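Local atomic coordinates of DNA polymerase (Bacillus phage phi29, PDB entry 2PY5), a protein that replicates viral DNA from a protein primer, combining processive strand-displacing synthesis with a proofreading 3'-5' exonuclease. Residues F[49-54]-F[103-108]; F[209-214]-F[357-362]; F[535-540]-F[548-553]. The protein carries 2 engineered substitutions. All blocks are in the same frame, centred on the assembly; numbering follows the deposited sequence.

Interaction 1: F[49-54]-F[103-108]; sequences AWVLKV and IDICLG
Leu52 and Ile105 meet by their methyl groups where helix 44-54 packs against strand 100-110. CD2 of Leu52 lies 3.6 Å from CG2 of Ile105, the two side chains crossing at about a right angle. The other arm of the isoleucine is turned beside its backbone N (chi1 -58°), which sends CD1 to within 3.8 Å of Val51 CG1. One beta-branched residue thus serves two successive helix residues, one with each arm. Around Val51 and Ile105 the protein closes in: Leu58 lies against Val51 and Leu74 against Ile105, while the carbonyl of Val51 is hydrogen-bonded to the hydroxyl of Thr117 on the neighbouring strand.

Toward Leu107 the side chains fit less closely and solvent is nearer. Leu107 touches mainly the backbone of the helix, with CD2 3.6 Å from the carbonyl O of Leu52, whereas the side chains themselves come no nearer than 4.2 Å, between Leu52 CD2 and Leu107 CD2. Both leucines keep part of their surface open to solvent, although Phe79 leans on each of them and on Ile105. Leu107 and Gly108 together face Ile115, forming a classic beta bulge. The helix segment runs at 69° to the strand segment, its axis 9.2 Å away, and so lies across one face of the mixed sheet, the layered arrangement of the RNase H-like fold found in proofreading exonuclease domains of B-family polymerases.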
ATOM      1  N   ALA F  49     -30.522  -6.376 -11.625  1.00 31.49           N
ATOM      2  CA  ALA F  49     -31.156  -7.324 -12.538  1.00 29.08           C
ATOM      3  C   ALA F  49     -30.162  -7.735 -13.639  1.00 31.62           C
ATOM      4  O   ALA F  49     -30.072  -8.905 -13.981  1.00 31.29           O
ATOM      5  CB  ALA F  49     -32.444  -6.728 -13.148  1.00 30.57           C
ATOM      6  N   TRP F  50     -29.418  -6.760 -14.159  1.00 30.62           N
ATOM      7  CA  TRP F  50     -28.387  -7.000 -15.157  1.00 30.66           C
ATOM      8  C   TRP F  50     -27.255  -7.862 -14.566  1.00 30.94           C
ATOM      9  O   TRP F  50     -26.828  -8.859 -15.189  1.00 30.44           O
ATOM     10  CB  TRP F  50     -27.860  -5.661 -15.696  1.00 31.59           C
ATOM     11  CG  TRP F  50     -26.644  -5.801 -16.567  1.00 31.62           C
ATOM     12  CD1 TRP F  50     -26.621  -6.149 -17.889  1.00 33.19           C
ATOM     13  CD2 TRP F  50     -25.277  -5.597 -16.178  1.00 30.11           C
ATOM     14  NE1 TRP F  50     -25.324  -6.183 -18.340  1.00 33.39           N
ATOM     15  CE2 TRP F  50     -24.481  -5.843 -17.319  1.00 31.49           C
ATOM     16  CE3 TRP F  50     -24.645  -5.222 -14.981  1.00 31.55           C
ATOM     17  CZ2 TRP F  50     -23.091  -5.742 -17.292  1.00 32.31           C
ATOM     18  CZ3 TRP F  50     -23.255  -5.120 -14.959  1.00 31.90           C
ATOM     19  CH2 TRP F  50     -22.498  -5.367 -16.122  1.00 32.53           C
ATOM     20  N   VAL F  51     -26.796  -7.497 -13.375  1.00 31.54           N
ATOM     21  CA  VAL F  51     -25.758  -8.271 -12.675  1.00 29.81           C
ATOM     22  C   VAL F  51     -26.158  -9.749 -12.600  1.00 30.14           C
ATOM     23  O   VAL F  51     -25.337 -10.634 -12.842  1.00 30.86           O
ATOM     24  CB  VAL F  51     -25.513  -7.757 -11.237  1.00 30.36           C
ATOM     25  CG1 VAL F  51     -24.598  -8.716 -10.451  1.00 32.28           C
ATOM     26  CG2 VAL F  51     -24.959  -6.332 -11.243  1.00 30.64           C
ATOM     27  N   LEU F  52     -27.420 -10.023 -12.278  1.00 28.86           N
ATOM     28  CA  LEU F  52     -27.830 -11.398 -12.040  1.00 28.23           C
ATOM     29  C   LEU F  52     -27.860 -12.213 -13.313  1.00 30.82           C
ATOM     30  O   LEU F  52     -27.687 -13.431 -13.266  1.00 34.28           O
ATOM     31  CB  LEU F  52     -29.154 -11.475 -11.313  1.00 30.29           C
ATOM     32  CG  LEU F  52     -29.222 -10.887  -9.913  1.00 31.01           C
ATOM     33  CD1 LEU F  52     -30.605 -11.148  -9.288  1.00 33.76           C
ATOM     34  CD2 LEU F  52     -28.115 -11.385  -9.005  1.00 34.04           C
ATOM     35  N   LYS F  53     -28.052 -11.545 -14.448  1.00 30.98           N
ATOM     36  CA  LYS F  53     -28.165 -12.229 -15.729  1.00 32.82           C
ATOM     37  C   LYS F  53     -26.877 -12.261 -16.541  1.00 32.61           C
ATOM     38  O   LYS F  53     -26.733 -13.133 -17.409  1.00 31.66           O
ATOM     39  CB  LYS F  53     -29.263 -11.577 -16.575  1.00 36.91           C
ATOM     40  CG  LYS F  53     -30.646 -12.063 -16.263  1.00 43.95           C
ATOM     41  CD  LYS F  53     -31.667 -11.391 -17.170  1.00 46.07           C
ATOM     42  CE  LYS F  53     -32.985 -12.134 -17.174  1.00 49.47           C
ATOM     43  NZ  LYS F  53     -34.059 -11.321 -17.820  1.00 51.34           N
ATOM     44  N   VAL F  54     -25.947 -11.333 -16.275  1.00 30.57           N
ATOM     45  CA  VAL F  54     -24.815 -11.105 -17.201  1.00 29.39           C
ATOM     46  C   VAL F  54     -23.736 -12.180 -17.138  1.00 32.52           C
ATOM     47  O   VAL F  54     -22.970 -12.328 -18.090  1.00 32.47           O
ATOM     48  CB  VAL F  54     -24.206  -9.669 -17.045  1.00 30.60           C
ATOM     49  CG1 VAL F  54     -23.459  -9.518 -15.733  1.00 30.70           C
ATOM     50  CG2 VAL F  54     -23.334  -9.295 -18.241  1.00 31.91           C
ATOM     51  N   ILE F 103     -17.022 -10.251  -4.274  1.00 30.52           N
ATOM     52  CA  ILE F 103     -18.401 -10.665  -3.996  1.00 30.93           C
ATOM     53  C   ILE F 103     -18.801 -11.583  -5.153  1.00 31.27           C
ATOM     54  O   ILE F 103     -18.750 -11.162  -6.296  1.00 31.39           O
ATOM     55  CB  ILE F 103     -19.377  -9.486  -3.964  1.00 30.67           C
ATOM     56  CG1 ILE F 103     -18.935  -8.413  -2.973  1.00 30.81           C
ATOM     57  CG2 ILE F 103     -20.805  -9.984  -3.609  1.00 31.22           C
ATOM     58  CD1 ILE F 103     -19.705  -7.082  -3.118  1.00 32.15           C
ATOM     59  N   ASP F 104     -19.168 -12.822  -4.850  1.00 28.49           N
ATOM     60  CA  ASP F 104     -19.516 -13.827  -5.878  1.00 31.18           C
ATOM     61  C   ASP F 104     -20.978 -14.190  -5.674  1.00 30.19           C
ATOM     62  O   ASP F 104     -21.336 -14.799  -4.667  1.00 30.89           O
ATOM     63  CB  ASP F 104     -18.622 -15.034  -5.719  1.00 30.97           C
ATOM     64  CG  ASP F 104     -18.716 -16.022  -6.873  1.00 36.02           C
ATOM     65  OD1 ASP F 104     -17.996 -17.044  -6.828  1.00 38.69           O
ATOM     66  OD2 ASP F 104     -19.504 -15.772  -7.802  1.00 36.34           O
ATOM     67  N   ILE F 105     -21.826 -13.806  -6.632  1.00 30.37           N
ATOM     68  CA  ILE F 105     -23.257 -13.972  -6.499  1.00 29.85           C
ATOM     69  C   ILE F 105     -23.679 -15.190  -7.299  1.00 30.58           C
ATOM     70  O   ILE F 105     -23.503 -15.224  -8.529  1.00 30.86           O
ATOM     71  CB  ILE F 105     -23.998 -12.719  -7.020  1.00 29.29           C
ATOM     72  CG1 ILE F 105     -23.545 -11.456  -6.270  1.00 29.86           C
ATOM     73  CG2 ILE F 105     -25.535 -12.905  -6.926  1.00 31.76           C
ATOM     74  CD1 ILE F 105     -23.901 -10.178  -6.978  1.00 31.70           C
ATOM     75  N   CYS F 106     -24.214 -16.186  -6.606  1.00 29.55           N
ATOM     76  CA  CYS F 106     -24.551 -17.484  -7.206  0.90 29.09           C
ATOM     77  C   CYS F 106     -26.038 -17.572  -7.481  1.00 28.84           C
ATOM     78  O   CYS F 106     -26.835 -17.492  -6.556  1.00 31.05           O
ATOM     79  CB  CYS F 106     -24.214 -18.604  -6.236  0.90 29.82           C
ATOM     80  SG  CYS F 106     -24.597 -20.233  -6.857  0.90 34.10           S
ATOM     81  N   LEU F 107     -26.416 -17.792  -8.732  1.00 30.56           N
ATOM     82  CA  LEU F 107     -27.818 -18.013  -9.078  1.00 32.16           C
ATOM     83  C   LEU F 107     -28.205 -19.488  -9.008  1.00 33.05           C
ATOM     84  O   LEU F 107     -29.361 -19.824  -8.718  1.00 37.91           O
ATOM     85  CB  LEU F 107     -28.115 -17.436 -10.461  1.00 31.09           C
ATOM     86  CG  LEU F 107     -28.209 -15.909 -10.565  1.00 33.36           C
ATOM     87  CD1 LEU F 107     -29.319 -15.391  -9.655  1.00 36.79           C
ATOM     88  CD2 LEU F 107     -26.873 -15.207 -10.277  1.00 34.77           C
ATOM     89  N   GLY F 108     -27.245 -20.372  -9.247  1.00 32.17           N
ATOM     90  CA  GLY F 108     -27.474 -21.803  -9.230  1.00 31.12           C
ATOM     91  C   GLY F 108     -26.910 -22.360 -10.505  1.00 31.16           C
ATOM     92  O   GLY F 108     -25.891 -21.856 -10.992  1.00 29.58           O
TER

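Interaction 2: F[209-214]-F[357-362]. With EDO (1,2-ethanediol), chain M.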
ATOM      1  N   LYS F 209      11.773 -25.670  -4.190  1.00 34.34           N
ATOM      2  CA  LYS F 209      12.993 -26.189  -3.579  1.00 36.72           C
ATOM      3  C   LYS F 209      13.573 -25.166  -2.617  1.00 36.45           C
ATOM      4  O   LYS F 209      13.964 -25.513  -1.490  1.00 38.73           O
ATOM      5  CB  LYS F 209      14.006 -26.533  -4.664  1.00 40.56           C
ATOM      6  CG  LYS F 209      15.244 -27.258  -4.167  1.00 45.28           C
ATOM      7  CD  LYS F 209      16.036 -27.808  -5.333  1.00 50.10           C
ATOM      8  CE  LYS F 209      17.214 -28.660  -4.882  1.00 52.32           C
ATOM      9  NZ  LYS F 209      17.786 -29.429  -6.034  1.00 54.86           N
ATOM     10  N   VAL F 210      13.623 -23.906  -3.044  1.00 32.74           N
ATOM     11  CA  VAL F 210      14.293 -22.864  -2.261  1.00 32.31           C
ATOM     12  C   VAL F 210      13.378 -22.136  -1.276  1.00 33.18           C
ATOM     13  O   VAL F 210      13.868 -21.559  -0.301  1.00 35.40           O
ATOM     14  CB  VAL F 210      15.068 -21.845  -3.132  1.00 33.98           C
ATOM     15  CG1 VAL F 210      16.007 -22.588  -4.111  1.00 34.55           C
ATOM     16  CG2 VAL F 210      14.159 -20.902  -3.841  1.00 33.89           C
ATOM     17  N   PHE F 211      12.062 -22.153  -1.516  1.00 31.59           N
ATOM     18  CA  PHE F 211      11.105 -21.526  -0.580  1.00 31.94           C
ATOM     19  C   PHE F 211      10.106 -22.574  -0.082  1.00 30.97           C
ATOM     20  O   PHE F 211       8.922 -22.553  -0.464  1.00 33.55           O
ATOM     21  CB  PHE F 211      10.395 -20.351  -1.241  1.00 33.73           C
ATOM     22  CG  PHE F 211      11.322 -19.310  -1.780  1.00 32.00           C
ATOM     23  CD1 PHE F 211      11.275 -18.932  -3.116  1.00 33.04           C
ATOM     24  CD2 PHE F 211      12.275 -18.709  -0.951  1.00 32.29           C
ATOM     25  CE1 PHE F 211      12.138 -17.963  -3.605  1.00 35.96           C
ATOM     26  CE2 PHE F 211      13.132 -17.738  -1.425  1.00 32.76           C
ATOM     27  CZ  PHE F 211      13.071 -17.351  -2.749  1.00 34.95           C
ATOM     28  N   PRO F 212      10.579 -23.490   0.774  1.00 32.24           N
ATOM     29  CA  PRO F 212       9.744 -24.542   1.298  1.00 32.10           C
ATOM     30  C   PRO F 212       8.678 -23.971   2.225  1.00 33.27           C
ATOM     31  O   PRO F 212       8.849 -22.875   2.802  1.00 34.27           O
ATOM     32  CB  PRO F 212      10.727 -25.415   2.071  1.00 34.02           C
ATOM     33  CG  PRO F 212      11.784 -24.490   2.491  1.00 35.09           C
ATOM     34  CD  PRO F 212      11.936 -23.559   1.339  1.00 32.76           C
ATOM     35  N   THR F 213       7.583 -24.701   2.351  1.00 35.82           N
ATOM     36  CA  THR F 213       6.474 -24.271   3.186  1.00 36.74           C
ATOM     37  C   THR F 213       6.836 -24.504   4.629  1.00 36.99           C
ATOM     38  O   THR F 213       7.131 -25.638   5.024  1.00 42.00           O
ATOM     39  CB  THR F 213       5.212 -25.075   2.866  1.00 38.85           C
ATOM     40  OG1 THR F 213       4.944 -24.992   1.468  1.00 41.90           O
ATOM     41  CG2 THR F 213       4.023 -24.529   3.652  1.00 39.97           C
ATOM     42  N   LEU F 214       6.853 -23.434   5.426  1.00 34.55           N
ATOM     43  CA  LEU F 214       7.121 -23.561   6.840  1.00 35.30           C
ATOM     44  C   LEU F 214       5.843 -23.922   7.592  1.00 34.95           C
ATOM     45  O   LEU F 214       4.721 -23.591   7.176  1.00 33.69           O
ATOM     46  CB  LEU F 214       7.709 -22.270   7.415  1.00 36.91           C
ATOM     47  CG  LEU F 214       9.055 -21.765   6.835  1.00 39.97           C
ATOM     48  CD1 LEU F 214       9.647 -20.793   7.869  1.00 43.97           C
ATOM     49  CD2 LEU F 214      10.025 -22.863   6.473  1.00 43.80           C
ATOM     50  N   THR F 357      22.785 -14.404  -2.560  1.00 33.33           N
ATOM     51  CA  THR F 357      22.423 -13.245  -3.343  1.00 31.38           C
ATOM     52  C   THR F 357      21.905 -13.750  -4.672  1.00 32.75           C
ATOM     53  O   THR F 357      22.116 -14.917  -5.020  1.00 37.43           O
ATOM     54  CB  THR F 357      23.626 -12.307  -3.561  1.00 32.82           C
ATOM     55  OG1 THR F 357      24.638 -12.975  -4.348  1.00 34.00           O
ATOM     56  CG2 THR F 357      24.185 -11.858  -2.227  1.00 33.58           C
ATOM     57  N   GLY F 358      21.223 -12.887  -5.418  1.00 32.23           N
ATOM     58  CA  GLY F 358      20.895 -13.178  -6.805  1.00 30.68           C
ATOM     59  C   GLY F 358      19.581 -13.873  -7.139  1.00 29.62           C
ATOM     60  O   GLY F 358      19.297 -14.113  -8.322  1.00 30.94           O
ATOM     61  N   LEU F 359      18.773 -14.202  -6.128  1.00 29.23           N
ATOM     62  CA  LEU F 359      17.508 -14.906  -6.385  1.00 28.56           C
ATOM     63  C   LEU F 359      16.548 -14.094  -7.246  1.00 32.60           C
ATOM     64  O   LEU F 359      15.712 -14.674  -7.937  1.00 34.26           O
ATOM     65  CB  LEU F 359      16.817 -15.328  -5.078  1.00 30.79           C
ATOM     66  CG  LEU F 359      17.465 -16.512  -4.365  1.00 34.26           C
ATOM     67  CD1 LEU F 359      17.023 -16.568  -2.908  1.00 33.67           C
ATOM     68  CD2 LEU F 359      17.125 -17.814  -5.073  1.00 36.65           C
ATOM     69  N   PHE F 360      16.673 -12.758  -7.214  1.00 29.84           N
ATOM     70  CA  PHE F 360      15.762 -11.868  -7.931  1.00 30.58           C
ATOM     71  C   PHE F 360      16.351 -11.210  -9.170  1.00 31.06           C
ATOM     72  O   PHE F 360      15.674 -10.397  -9.805  1.00 30.88           O
ATOM     73  CB  PHE F 360      15.245 -10.778  -6.981  1.00 31.21           C
ATOM     74  CG  PHE F 360      14.523 -11.318  -5.799  1.00 30.40           C
ATOM     75  CD1 PHE F 360      15.174 -11.513  -4.593  1.00 30.51           C
ATOM     76  CD2 PHE F 360      13.201 -11.679  -5.909  1.00 31.60           C
ATOM     77  CE1 PHE F 360      14.484 -12.004  -3.518  1.00 33.12           C
ATOM     78  CE2 PHE F 360      12.518 -12.204  -4.828  1.00 32.31           C
ATOM     79  CZ  PHE F 360      13.168 -12.357  -3.638  1.00 32.59           C
ATOM     80  N   LYS F 361      17.579 -11.578  -9.533  1.00 30.03           N
ATOM     81  CA  LYS F 361      18.295 -10.900 -10.608  1.00 30.07           C
ATOM     82  C   LYS F 361      17.500 -10.900 -11.915  1.00 31.42           C
ATOM     83  O   LYS F 361      17.274  -9.851 -12.512  1.00 31.43           O
ATOM     84  CB  LYS F 361      19.635 -11.556 -10.867  1.00 32.07           C
ATOM     85  CG  LYS F 361      20.413 -10.858 -11.951  1.00 33.69           C
ATOM     86  CD  LYS F 361      21.823 -11.368 -12.027  1.00 35.16           C
ATOM     87  CE  LYS F 361      22.438 -11.081 -13.369  1.00 38.28           C
ATOM     88  NZ  LYS F 361      22.398  -9.636 -13.734  1.00 40.64           N
ATOM     89  N   ASP F 362      17.088 -12.083 -12.367  1.00 31.43           N
ATOM     90  CA  ASP F 362      16.452 -12.185 -13.681  1.00 30.20           C
ATOM     91  C   ASP F 362      15.099 -11.473 -13.718  1.00 30.64           C
ATOM     92  O   ASP F 362      14.749 -10.868 -14.725  1.00 32.35           O
ATOM     93  CB  ASP F 362      16.308 -13.648 -14.118  1.00 32.45           C
ATOM     94  CG  ASP F 362      17.648 -14.317 -14.424  1.00 37.31           C
ATOM     95  OD1 ASP F 362      18.663 -13.614 -14.653  1.00 36.73           O
ATOM     96  OD2 ASP F 362      17.673 -15.570 -14.463  1.00 39.32           O
TER
HETATM   97  C1  EDO M8011       6.884 -26.374  -1.673  1.00 42.35           C
HETATM   98  O1  EDO M8011       8.247 -26.752  -1.433  1.00 40.62           O
HETATM   99  C2  EDO M8011       6.607 -24.967  -1.146  1.00 41.36           C
HETATM  100  O2  EDO M8011       7.123 -23.937  -1.992  1.00 40.68           O
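The carbonyl oxygen of Phe211, whose ring reaches across to Leu359, accepts a hydrogen bond of 2.7 Å from O2 of a bound 1,2-ethanediol, a molecule probably carried over from the crystallisation liquor. The same ethanediol is hydrogen-bonded to the carbonyl of Lys208, so it ties together two backbone oxygens where helix 204-210 ends and the chain leaves helical geometry at Phe211.

The aromatic ring points the other way from this polar site. Its CG sits beside the backbone N (chi1 -56°), and CZ at the far end approaches CD1 of Leu359 at 4.0 Å. The leucine comes from the opposite direction and meets the ring obliquely. Val210 packs over the ring: its CG2 lies 3.5 Å above the centre of one face, while the same methyl group makes a loose contact of 4.5 Å with CD2 of Leu359. In 357-362, a type I turn from Gly358 to Lys361, closed by a bond of 3.3 Å from Lys361 N to Gly358 O, carries Leu359 just ahead of helix 361-373.

Met429 touches both Phe211 and Leu359, and the rings of Phe207 and Phe393 meet Phe211 edge-to-face. The contact therefore joins the region linking exonucleolysis and synthesis to the polymerization region by dispersion and hydrophobic burial; what meets between the two segments is hydrocarbon alone, and polar groups nearby find partners elsewhere, as Lys361 does in Asp365.

Interaction 3: F[535-540]-F[548-553]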
ATOM      1  N   ASP F 535      -6.360  15.920   0.023  1.00 36.01           N
ATOM      2  CA  ASP F 535      -5.892  17.006  -0.844  1.00 35.63           C
ATOM      3  C   ASP F 535      -6.643  18.315  -0.596  1.00 34.77           C
ATOM      4  O   ASP F 535      -6.043  19.384  -0.627  1.00 34.26           O
ATOM      5  CB  ASP F 535      -5.991  16.621  -2.329  1.00 38.55           C
ATOM      6  CG  ASP F 535      -4.976  15.567  -2.731  1.00 40.54           C
ATOM      7  OD1 ASP F 535      -3.870  15.528  -2.146  1.00 41.29           O
ATOM      8  OD2 ASP F 535      -5.284  14.775  -3.650  1.00 43.75           O
ATOM      9  N   LYS F 536      -7.952  18.237  -0.344  1.00 31.95           N
ATOM     10  CA  LYS F 536      -8.729  19.445  -0.063  1.00 33.39           C
ATOM     11  C   LYS F 536      -8.216  20.155   1.196  1.00 30.08           C
ATOM     12  O   LYS F 536      -8.186  21.382   1.251  1.00 32.81           O
ATOM     13  CB  LYS F 536     -10.226  19.129   0.100  1.00 34.67           C
ATOM     14  CG  LYS F 536     -11.094  20.387   0.110  1.00 37.19           C
ATOM     15  CD  LYS F 536     -12.577  20.114   0.304  1.00 38.90           C
ATOM     16  CE  LYS F 536     -13.386  21.390   0.042  1.00 41.02           C
ATOM     17  NZ  LYS F 536     -14.742  21.372   0.667  1.00 42.96           N
ATOM     18  N   ILE F 537      -7.839  19.379   2.208  1.00 31.03           N
ATOM     19  CA  ILE F 537      -7.297  19.946   3.444  1.00 28.97           C
ATOM     20  C   ILE F 537      -5.894  20.525   3.185  1.00 29.94           C
ATOM     21  O   ILE F 537      -5.567  21.593   3.682  1.00 30.75           O
ATOM     22  CB  ILE F 537      -7.250  18.910   4.588  1.00 31.39           C
ATOM     23  CG1 ILE F 537      -8.675  18.481   4.970  1.00 30.29           C
ATOM     24  CG2 ILE F 537      -6.547  19.495   5.811  1.00 32.76           C
ATOM     25  CD1 ILE F 537      -8.741  17.361   5.982  1.00 32.72           C
ATOM     26  N   LYS F 538      -5.101  19.830   2.374  1.00 33.02           N
ATOM     27  CA  LYS F 538      -3.775  20.332   1.966  1.00 31.18           C
ATOM     28  C   LYS F 538      -3.815  21.733   1.314  1.00 31.16           C
ATOM     29  O   LYS F 538      -2.905  22.550   1.514  1.00 30.69           O
ATOM     30  CB  LYS F 538      -3.088  19.319   1.039  1.00 32.76           C
ATOM     31  CG  LYS F 538      -2.556  18.091   1.766  1.00 32.12           C
ATOM     32  CD  LYS F 538      -1.767  17.158   0.841  1.00 34.04           C
ATOM     33  CE  LYS F 538      -0.959  16.145   1.656  1.00 36.32           C
ATOM     34  NZ  LYS F 538      -0.224  15.162   0.815  1.00 38.05           N
ATOM     35  N   LYS F 539      -4.875  22.017   0.557  1.00 29.69           N
ATOM     36  CA  LYS F 539      -5.099  23.349  -0.009  1.00 31.96           C
ATOM     37  C   LYS F 539      -5.189  24.464   1.050  1.00 30.60           C
ATOM     38  O   LYS F 539      -4.874  25.617   0.768  1.00 31.89           O
ATOM     39  CB  LYS F 539      -6.373  23.362  -0.867  1.00 34.05           C
ATOM     40  CG  LYS F 539      -6.583  24.680  -1.594  1.00 35.71           C
ATOM     41  CD  LYS F 539      -7.722  24.666  -2.580  1.00 35.79           C
ATOM     42  CE  LYS F 539      -7.687  25.944  -3.409  1.00 37.35           C
ATOM     43  NZ  LYS F 539      -8.913  26.142  -4.224  1.00 38.60           N
ATOM     44  N   GLU F 540      -5.607  24.107   2.259  1.00 31.16           N
ATOM     45  CA  GLU F 540      -5.798  25.082   3.343  1.00 32.88           C
ATOM     46  C   GLU F 540      -4.490  25.444   4.042  1.00 31.08           C
ATOM     47  O   GLU F 540      -4.406  26.462   4.738  1.00 32.26           O
ATOM     48  CB  GLU F 540      -6.767  24.522   4.396  1.00 34.11           C
ATOM     49  CG  GLU F 540      -8.079  23.933   3.854  1.00 37.09           C
ATOM     50  CD  GLU F 540      -9.197  24.952   3.742  1.00 37.39           C
ATOM     51  OE1 GLU F 540      -9.210  25.926   4.517  1.00 38.40           O
ATOM     52  OE2 GLU F 540     -10.082  24.764   2.885  1.00 41.15           O
ATOM     53  N   VAL F 548       0.834  22.129  15.139  1.00 29.07           N
ATOM     54  CA  VAL F 548       0.062  21.206  15.932  1.00 32.57           C
ATOM     55  C   VAL F 548      -1.188  21.965  16.376  1.00 29.50           C
ATOM     56  O   VAL F 548      -1.087  23.115  16.835  1.00 29.55           O
ATOM     57  CB  VAL F 548       0.876  20.688  17.140  1.00 33.54           C
ATOM     58  CG1 VAL F 548       0.024  19.811  18.026  1.00 32.71           C
ATOM     59  CG2 VAL F 548       2.119  19.935  16.659  1.00 32.81           C
ATOM     60  N   GLY F 549      -2.347  21.357  16.141  1.00 29.69           N
ATOM     61  CA  GLY F 549      -3.653  21.948  16.468  1.00 29.29           C
ATOM     62  C   GLY F 549      -4.424  22.391  15.232  1.00 27.41           C
ATOM     63  O   GLY F 549      -5.625  22.635  15.305  1.00 28.68           O
ATOM     64  N   PHE F 550      -3.734  22.501  14.099  1.00 26.72           N
ATOM     65  CA  PHE F 550      -4.390  22.770  12.822  1.00 28.03           C
ATOM     66  C   PHE F 550      -5.515  21.763  12.640  1.00 28.41           C
ATOM     67  O   PHE F 550      -5.283  20.556  12.752  1.00 25.63           O
ATOM     68  CB  PHE F 550      -3.375  22.660  11.666  1.00 27.34           C
ATOM     69  CG  PHE F 550      -3.987  22.762  10.283  1.00 30.69           C
ATOM     70  CD1 PHE F 550      -3.912  23.952   9.563  1.00 29.74           C
ATOM     71  CD2 PHE F 550      -4.598  21.657   9.686  1.00 29.12           C
ATOM     72  CE1 PHE F 550      -4.463  24.042   8.284  1.00 31.22           C
ATOM     73  CE2 PHE F 550      -5.153  21.743   8.418  1.00 28.88           C
ATOM     74  CZ  PHE F 550      -5.078  22.942   7.716  1.00 27.23           C
ATOM     75  N   SER F 551      -6.727  22.250  12.360  1.00 29.34           N
ATOM     76  CA  SER F 551      -7.904  21.384  12.268  1.00 30.36           C
ATOM     77  C   SER F 551      -8.875  21.835  11.180  1.00 29.84           C
ATOM     78  O   SER F 551      -9.104  23.030  11.008  1.00 29.71           O
ATOM     79  CB  SER F 551      -8.636  21.339  13.621  1.00 30.12           C
ATOM     80  OG  SER F 551      -9.705  20.408  13.608  1.00 32.64           O
ATOM     81  N   ARG F 552      -9.443  20.869  10.459  1.00 28.15           N
ATOM     82  CA  ARG F 552     -10.480  21.129   9.463  1.00 30.03           C
ATOM     83  C   ARG F 552     -11.499  19.992   9.500  1.00 32.31           C
ATOM     84  O   ARG F 552     -11.125  18.822   9.583  1.00 30.76           O
ATOM     85  CB  ARG F 552      -9.885  21.240   8.052  1.00 31.63           C
ATOM     86  CG  ARG F 552      -8.953  22.428   7.824  1.00 31.64           C
ATOM     87  CD  ARG F 552      -9.692  23.761   7.886  1.00 32.41           C
ATOM     88  NE  ARG F 552      -8.834  24.879   7.499  1.00 30.81           N
ATOM     89  CZ  ARG F 552      -7.958  25.487   8.296  1.00 31.86           C
ATOM     90  NH1 ARG F 552      -7.794  25.092   9.551  1.00 31.13           N
ATOM     91  NH2 ARG F 552      -7.229  26.495   7.833  1.00 32.55           N
ATOM     92  N   LYS F 553     -12.782  20.332   9.438  1.00 31.97           N
ATOM     93  CA  LYS F 553     -13.834  19.316   9.431  1.00 32.86           C
ATOM     94  C   LYS F 553     -14.162  18.932   7.996  1.00 31.76           C
ATOM     95  O   LYS F 553     -15.250  19.207   7.484  1.00 30.07           O
ATOM     96  CB  LYS F 553     -15.074  19.814  10.166  1.00 34.57           C
ATOM     97  CG  LYS F 553     -16.048  18.717  10.478  1.00 37.94           C
ATOM     98  CD  LYS F 553     -17.231  19.244  11.265  1.00 40.84           C
ATOM     99  CE  LYS F 553     -18.283  18.175  11.451  1.00 43.62           C
ATOM    100  NZ  LYS F 553     -17.680  16.862  11.822  1.00 44.74           N
TER
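Arg552 and Glu540 supply the charged part of the contact. NE of Arg552 donates to OE1 of Glu540 across 3.2 Å, and the bond is nearly straight at 176°. The oxygen lies in the guanidinium plane, at its edge, but is met from above the carboxylate plane; the two flat groups stand 76° apart, making a single-point salt bridge. A second bond, 2.8 Å from Arg552 NH1 to the carbonyl O of Ser551, acts with the NE bond, both in the guanidinium plane, to hold that group's rotation.

Arg552 stands at the base of the C-terminal beta hairpin, strands 551-561 and 564-573, which forms the main part of the thumb of this B-family polymerase; the short helix 535-538 packs beside the hairpin's root, where Ile537 also reaches Phe572 on the second strand, and Glu540 approaches from the same side.

Aromatic and apolar contacts line the inner side. Folded back by its bend at chi2 (-67°), Arg552 lays its guanidinium over one face of Phe550, with NH1 3.7 Å above the ring plane and displaced toward the rim. The ring's edge is turned to 535-540 instead: CE2 meets CG2 of Ile537 at 3.7 Å, and CZ lies 4.0 Å from CB of Glu540.

In the fold
The three contacts are widely spaced: the centres of interactions 1 and 2 are about 41 Å apart, those of 1 and 3 about 43 Å and those of 2 and 3 about 46 Å, and no two of them touch. They follow one another along the chain, each closing before the next opens. Interaction 1 lies wholly in the exonuclease region, setting a helix against a strand of its mixed sheet. Interaction 2 bridges the region 192-229 and the polymerization region, whereas interaction 3 stays within the latter, at the root of the C-terminal hairpin. Interactions 2 and 3 lie on opposite sides of the chain's centre. The contacts thus act locally, in three separate parts of one polypeptide.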